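PDB 3EB7: insecticidal Delta-Endotoxin Cry8Ea1, which is toxic to the larvae of the underground pest Holotrichia parallela, probably by forming pores in gut-cell membranes as other three-domain Cry toxins do. Local coordinates for residues T16-L21 and T234-T239; R228-E233 and I580-L585. All coordinates share one frame; numbering follows the deposited sequence.

Interaction 1: residues T16-L21 and T234-T239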
loop_
_atom_site.group_PDB
_atom_site.type_symbol
_atom_site.label_atom_id
_atom_site.label_comp_id
_atom_site.label_asym_id
_atom_site.label_seq_id
_atom_site.Cartn_x
_atom_site.Cartn_y
_atom_site.Cartn_z
ATOM N N THR A 16 2.073 11.460 -4.829
ATOM C CA THR A 16 2.050 12.387 -5.953
ATOM C C THR A 16 1.456 11.740 -7.204
ATOM O O THR A 16 0.607 12.319 -7.869
ATOM C CB THR A 16 3.464 12.852 -6.312
ATOM O OG1 THR A 16 4.002 13.560 -5.208
ATOM C CG2 THR A 16 3.411 13.799 -7.501
ATOM N N ILE A 17 1.953 10.557 -7.543
ATOM C CA ILE A 17 1.454 9.801 -8.692
ATOM C C ILE A 17 -0.049 9.431 -8.554
ATOM O O ILE A 17 -0.804 9.524 -9.523
ATOM C CB ILE A 17 2.333 8.566 -8.963
ATOM C CG1 ILE A 17 3.707 9.030 -9.470
ATOM C CG2 ILE A 17 1.671 7.637 -9.947
ATOM C CD1 ILE A 17 4.847 8.086 -9.061
ATOM N N LEU A 18 -0.472 9.054 -7.354
ATOM C CA LEU A 18 -1.854 8.695 -7.133
ATOM C C LEU A 18 -2.766 9.875 -7.491
ATOM O O LEU A 18 -3.879 9.675 -7.974
ATOM C CB LEU A 18 -2.038 8.257 -5.666
ATOM C CG LEU A 18 -2.699 6.942 -5.215
ATOM C CD1 LEU A 18 -2.760 5.850 -6.241
ATOM C CD2 LEU A 18 -2.033 6.436 -3.936
ATOM N N GLY A 19 -2.284 11.105 -7.286
ATOM C CA GLY A 19 -3.042 12.328 -7.598
ATOM C C GLY A 19 -3.134 12.655 -9.082
ATOM O O GLY A 19 -4.024 13.422 -9.507
ATOM N N LYS A 20 -2.225 12.083 -9.882
ATOM C CA LYS A 20 -2.220 12.277 -11.336
ATOM C C LYS A 20 -2.600 11.027 -12.161
ATOM O O LYS A 20 -2.451 11.001 -13.389
ATOM C CB LYS A 20 -0.829 12.753 -11.796
ATOM C CG LYS A 20 -0.312 14.102 -11.230
ATOM C CD LYS A 20 -1.271 15.255 -11.430
ATOM C CE LYS A 20 -0.751 16.568 -10.786
ATOM N NZ LYS A 20 0.466 17.071 -11.475
ATOM N N LEU A 21 -3.059 9.971 -11.503
ATOM C CA LEU A 21 -3.296 8.696 -12.180
ATOM C C LEU A 21 -4.277 8.856 -13.353
ATOM O O LEU A 21 -5.346 9.424 -13.193
ATOM C CB LEU A 21 -3.759 7.639 -11.167
ATOM C CG LEU A 21 -3.178 6.230 -11.217
ATOM C CD1 LEU A 21 -1.657 6.222 -11.323
ATOM C CD2 LEU A 21 -3.618 5.473 -9.979
ATOM N N THR A 234 -8.111 8.182 -13.086
ATOM C CA THR A 234 -8.452 6.953 -12.348
ATOM C C THR A 234 -8.256 7.073 -10.826
ATOM O O THR A 234 -7.216 7.542 -10.377
ATOM C CB THR A 234 -7.578 5.776 -12.859
ATOM O OG1 THR A 234 -7.830 5.606 -14.253
ATOM C CG2 THR A 234 -7.877 4.451 -12.114
ATOM N N LYS A 235 -9.250 6.613 -10.050
ATOM C CA LYS A 235 -9.157 6.557 -8.585
ATOM C C LYS A 235 -8.711 5.175 -8.090
ATOM O O LYS A 235 -9.551 4.286 -7.940
ATOM C CB LYS A 235 -10.506 6.911 -7.922
ATOM C CG LYS A 235 -11.037 8.339 -8.117
ATOM C CD LYS A 235 -10.025 9.461 -7.737
ATOM C CE LYS A 235 -9.653 9.452 -6.255
ATOM N NZ LYS A 235 -10.221 10.613 -5.518
ATOM N N ALA A 236 -7.414 5.006 -7.818
ATOM C CA ALA A 236 -6.884 3.755 -7.231
ATOM C C ALA A 236 -6.871 3.740 -5.677
ATOM O O ALA A 236 -6.705 4.760 -5.047
ATOM C CB ALA A 236 -5.471 3.413 -7.788
ATOM N N GLN A 237 -7.033 2.555 -5.091
ATOM C CA GLN A 237 -7.037 2.384 -3.638
ATOM C C GLN A 237 -6.059 1.294 -3.250
ATOM O O GLN A 237 -6.093 0.202 -3.814
ATOM C CB GLN A 237 -8.435 1.944 -3.165
ATOM C CG GLN A 237 -9.560 2.740 -3.769
ATOM C CD GLN A 237 -10.837 2.617 -2.998
ATOM O OE1 GLN A 237 -10.907 2.997 -1.830
ATOM N NE2 GLN A 237 -11.857 2.076 -3.633
ATOM N N LEU A 238 -5.234 1.556 -2.239
ATOM C CA LEU A 238 -4.364 0.512 -1.653
ATOM C C LEU A 238 -5.004 0.054 -0.371
ATOM O O LEU A 238 -5.072 0.828 0.575
ATOM C CB LEU A 238 -2.954 1.054 -1.374
ATOM C CG LEU A 238 -2.205 1.678 -2.550
ATOM C CD1 LEU A 238 -0.848 2.222 -2.110
ATOM C CD2 LEU A 238 -2.005 0.654 -3.629
ATOM N N THR A 239 -5.446 -1.212 -0.327
ATOM C CA THR A 239 -6.238 -1.708 0.799
ATOM C C THR A 239 -5.481 -2.531 1.804
ATOM O O THR A 239 -6.009 -2.822 2.871
ATOM C CB THR A 239 -7.499 -2.507 0.364
ATOM O OG1 THR A 239 -7.109 -3.680 -0.376
ATOM C CG2 THR A 239 -8.525 -1.598 -0.413
HETATM O O HOH W 1 -5.900 7.625 -7.734
#
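L21 and L18 both reach the methyl group of A236, L21 from closer by. The CB of A236 points at the 16-21 segment and meets L21 CD2 at 3.5 Å, while L18 CD1 approaches the same methyl at 4.0 Å. L21 also directs its own CB at segment 234-239, where it lies 3.5 Å from T234 O; the side chain of L18 starts off beside the contact and comes nearer only at its end. The polar part belongs to the backbone. T234 N donates to L21 O over 3.0 Å in a nearly straight bond (166°). One water bridges the gap beside the leucines: it donates to L18 O and to T234 O and accepts from A236 N, so it joins L18, in the last part of helix 2-20, to T234 and A236. The OG1 of T234 turns instead to M232 O, and L18 also rests on L221, just past helix 198-220. A single direct bond, a three-bonded water and a small apolar patch thus join the end of the first helix of the helical domain to the segment that follows helix 198-220. The backbone groups L18 O, L21 O, T234 N, T234 O and A236 N pair with one another or with the water, with no charged side chain in these bonds.

Interaction 2: residues R228-E233 and I580-L585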
loop_
_atom_site.group_PDB
_atom_site.type_symbol
_atom_site.label_atom_id
_atom_site.label_comp_id
_atom_site.label_asym_id
_atom_site.label_seq_id
_atom_site.Cartn_x
_atom_site.Cartn_y
_atom_site.Cartn_z
ATOM N N ARG A 228 -4.173 3.219 -22.905
ATOM C CA ARG A 228 -5.266 2.596 -23.636
ATOM C C ARG A 228 -6.269 1.979 -22.666
ATOM O O ARG A 228 -7.457 2.102 -22.877
ATOM C CB ARG A 228 -4.768 1.565 -24.665
ATOM C CG ARG A 228 -3.722 2.140 -25.562
ATOM C CD ARG A 228 -3.592 1.385 -26.851
ATOM N NE ARG A 228 -2.403 1.835 -27.574
ATOM C CZ ARG A 228 -1.841 1.187 -28.599
ATOM N NH1 ARG A 228 -2.377 0.052 -29.048
ATOM N NH2 ARG A 228 -0.748 1.695 -29.192
ATOM N N THR A 229 -5.787 1.338 -21.601
ATOM C CA THR A 229 -6.668 0.742 -20.582
ATOM C C THR A 229 -7.234 1.781 -19.613
ATOM O O THR A 229 -8.386 1.656 -19.173
ATOM C CB THR A 229 -5.955 -0.419 -19.863
ATOM O OG1 THR A 229 -5.471 -1.309 -20.857
ATOM C CG2 THR A 229 -6.864 -1.207 -18.940
ATOM N N TYR A 230 -6.448 2.816 -19.322
ATOM C CA TYR A 230 -6.867 3.922 -18.462
ATOM C C TYR A 230 -6.720 5.273 -19.191
ATOM O O TYR A 230 -5.769 6.020 -18.936
ATOM C CB TYR A 230 -6.087 3.886 -17.120
ATOM C CG TYR A 230 -6.256 2.557 -16.373
ATOM C CD1 TYR A 230 -5.418 1.474 -16.642
ATOM C CD2 TYR A 230 -7.285 2.375 -15.441
ATOM C CE1 TYR A 230 -5.591 0.254 -16.000
ATOM C CE2 TYR A 230 -7.449 1.158 -14.773
ATOM C CZ TYR A 230 -6.611 0.114 -15.068
ATOM O OH TYR A 230 -6.768 -1.088 -14.440
ATOM N N PRO A 231 -7.640 5.569 -20.135
ATOM C CA PRO A 231 -7.528 6.765 -20.974
ATOM C C PRO A 231 -7.990 8.058 -20.264
ATOM O O PRO A 231 -7.964 9.140 -20.846
ATOM C CB PRO A 231 -8.457 6.423 -22.145
ATOM C CG PRO A 231 -9.567 5.629 -21.501
ATOM C CD PRO A 231 -8.837 4.764 -20.500
ATOM N N MET A 232 -8.403 7.943 -19.018
ATOM C CA MET A 232 -8.854 9.089 -18.269
ATOM C C MET A 232 -8.500 8.907 -16.801
ATOM O O MET A 232 -8.188 7.804 -16.348
ATOM C CB MET A 232 -10.377 9.290 -18.429
ATOM C CG MET A 232 -11.234 8.329 -17.639
ATOM S SD MET A 232 -12.981 8.288 -18.125
ATOM C CE MET A 232 -12.952 7.034 -19.406
ATOM N N GLU A 233 -8.576 10.012 -16.071
ATOM C CA GLU A 233 -8.374 10.040 -14.631
ATOM C C GLU A 233 -8.953 8.805 -13.912
ATOM O O GLU A 233 -10.134 8.441 -14.108
ATOM C CB GLU A 233 -8.966 11.337 -14.084
ATOM C CG GLU A 233 -8.699 11.537 -12.609
ATOM C CD GLU A 233 -8.749 12.999 -12.213
ATOM O OE1 GLU A 233 -9.121 13.275 -11.044
ATOM O OE2 GLU A 233 -8.413 13.859 -13.077
ATOM N N ILE A 580 -10.996 -12.828 -7.348
ATOM C CA ILE A 580 -11.532 -11.531 -7.796
ATOM C C ILE A 580 -10.823 -10.362 -7.084
ATOM O O ILE A 580 -10.786 -10.298 -5.867
ATOM C CB ILE A 580 -13.062 -11.453 -7.646
ATOM C CG1 ILE A 580 -13.709 -12.594 -8.448
ATOM C CG2 ILE A 580 -13.573 -10.071 -8.128
ATOM C CD1 ILE A 580 -15.221 -12.543 -8.388
ATOM N N ASP A 581 -10.213 -9.488 -7.864
ATOM C CA ASP A 581 -9.396 -8.391 -7.335
ATOM C C ASP A 581 -10.240 -7.151 -7.111
ATOM O O ASP A 581 -10.437 -6.732 -5.976
ATOM C CB ASP A 581 -8.208 -8.076 -8.262
ATOM C CG ASP A 581 -7.529 -6.703 -7.953
ATOM O OD1 ASP A 581 -7.014 -6.087 -8.898
ATOM O OD2 ASP A 581 -7.485 -6.225 -6.782
ATOM N N ARG A 582 -10.741 -6.572 -8.188
ATOM C CA ARG A 582 -11.439 -5.314 -8.088
ATOM C C ARG A 582 -12.464 -5.154 -9.193
ATOM O O ARG A 582 -12.380 -5.803 -10.236
ATOM C CB ARG A 582 -10.431 -4.163 -8.158
ATOM C CG ARG A 582 -9.588 -4.106 -9.449
ATOM C CD ARG A 582 -8.739 -2.847 -9.402
ATOM N NE ARG A 582 -7.702 -2.735 -10.435
ATOM C CZ ARG A 582 -6.393 -2.835 -10.202
ATOM N NH1 ARG A 582 -5.509 -2.687 -11.188
ATOM N NH2 ARG A 582 -5.959 -3.104 -8.982
ATOM N N ILE A 583 -13.415 -4.267 -8.966
ATOM C CA ILE A 583 -14.326 -3.823 -10.011
ATOM C C ILE A 583 -13.880 -2.433 -10.397
ATOM O O ILE A 583 -13.515 -1.636 -9.535
ATOM C CB ILE A 583 -15.742 -3.682 -9.482
ATOM C CG1 ILE A 583 -16.302 -5.016 -9.006
ATOM C CG2 ILE A 583 -16.659 -3.034 -10.529
ATOM C CD1 ILE A 583 -17.379 -4.817 -7.891
ATOM N N GLU A 584 -13.891 -2.139 -11.691
ATOM C CA GLU A 584 -13.680 -0.768 -12.156
ATOM C C GLU A 584 -14.961 -0.355 -12.846
ATOM O O GLU A 584 -15.528 -1.110 -13.645
ATOM C CB GLU A 584 -12.462 -0.630 -13.074
ATOM C CG GLU A 584 -11.202 -1.309 -12.497
ATOM C CD GLU A 584 -9.982 -1.181 -13.396
ATOM O OE1 GLU A 584 -10.139 -1.055 -14.618
ATOM O OE2 GLU A 584 -8.847 -1.205 -12.886
ATOM N N LEU A 585 -15.412 0.843 -12.470
ATOM C CA LEU A 585 -16.595 1.481 -12.986
ATOM C C LEU A 585 -16.146 2.579 -13.926
ATOM O O LEU A 585 -15.338 3.440 -13.561
ATOM C CB LEU A 585 -17.426 2.060 -11.840
ATOM C CG LEU A 585 -18.191 0.982 -11.069
ATOM C CD1 LEU A 585 -18.510 1.426 -9.638
ATOM C CD2 LEU A 585 -19.467 0.622 -11.839
#
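A short hydrogen bond, 2.6 Å from Y230 OH to E584 OE2, is the one direct polar link between this loop and the strand, whose backbones stay far apart: the nearest CA atoms, those of Y230 and E584, are 10.4 Å from each other. Two long side chains span the gap and cross at about a right angle. The tyrosine ring meets OE2 at its edge and in its plane, with CE2 3.3 Å from that oxygen, and ring and carboxylate planes are turned 69° apart. The phenol uses the syn lone pair of OE2. On the anti side of the same oxygen, from somewhat outside the carboxylate plane, R582 NE donates at 3.1 Å with a bent angle of 149°, so OE2 is gripped by two donors. E584 reaches the ring because its chain runs extended beyond CG (chi2 -180°). Its other oxygen, OE1, pairs with R502, whose guanidinium also makes a cation-pi contact with Y230; such positive surroundings would probably favour the ionised carboxylate. R582 NH2 lies 3.2 Å from D581 OD1, well out of the guanidinium plane, a purely electrostatic pairing, and R504 is a second partner of D581. The arrangement is a buried salt-bridge network on strand 578-588 of the C-terminal beta-sandwich, joined by a tyrosine from the loop after helix 198-220, at the domain interface of a three-domain Cry toxin.

In the fold
The two contacts lie side by side, centres about 12 Å apart, and touch where L21 O packs against E233 CG at 4.0 Å. Along the chain their segments alternate: 16-21, then 228-233, then 234-239, then 580-585. The middle two are consecutive, forming one linker after helix 198-220. Interaction 1 ties this linker back to helix 2-20, and interaction 2 ties it forward to strand 578-588. Both reach the same mixed sheet, in which strand 448-452 pairs parallel with 234-235 and antiparallel with 578-588. The linker is therefore held between the N-terminal helical bundle and the C-terminal sandwich, so that elements near the beginning and the end of the chain meet the same linker.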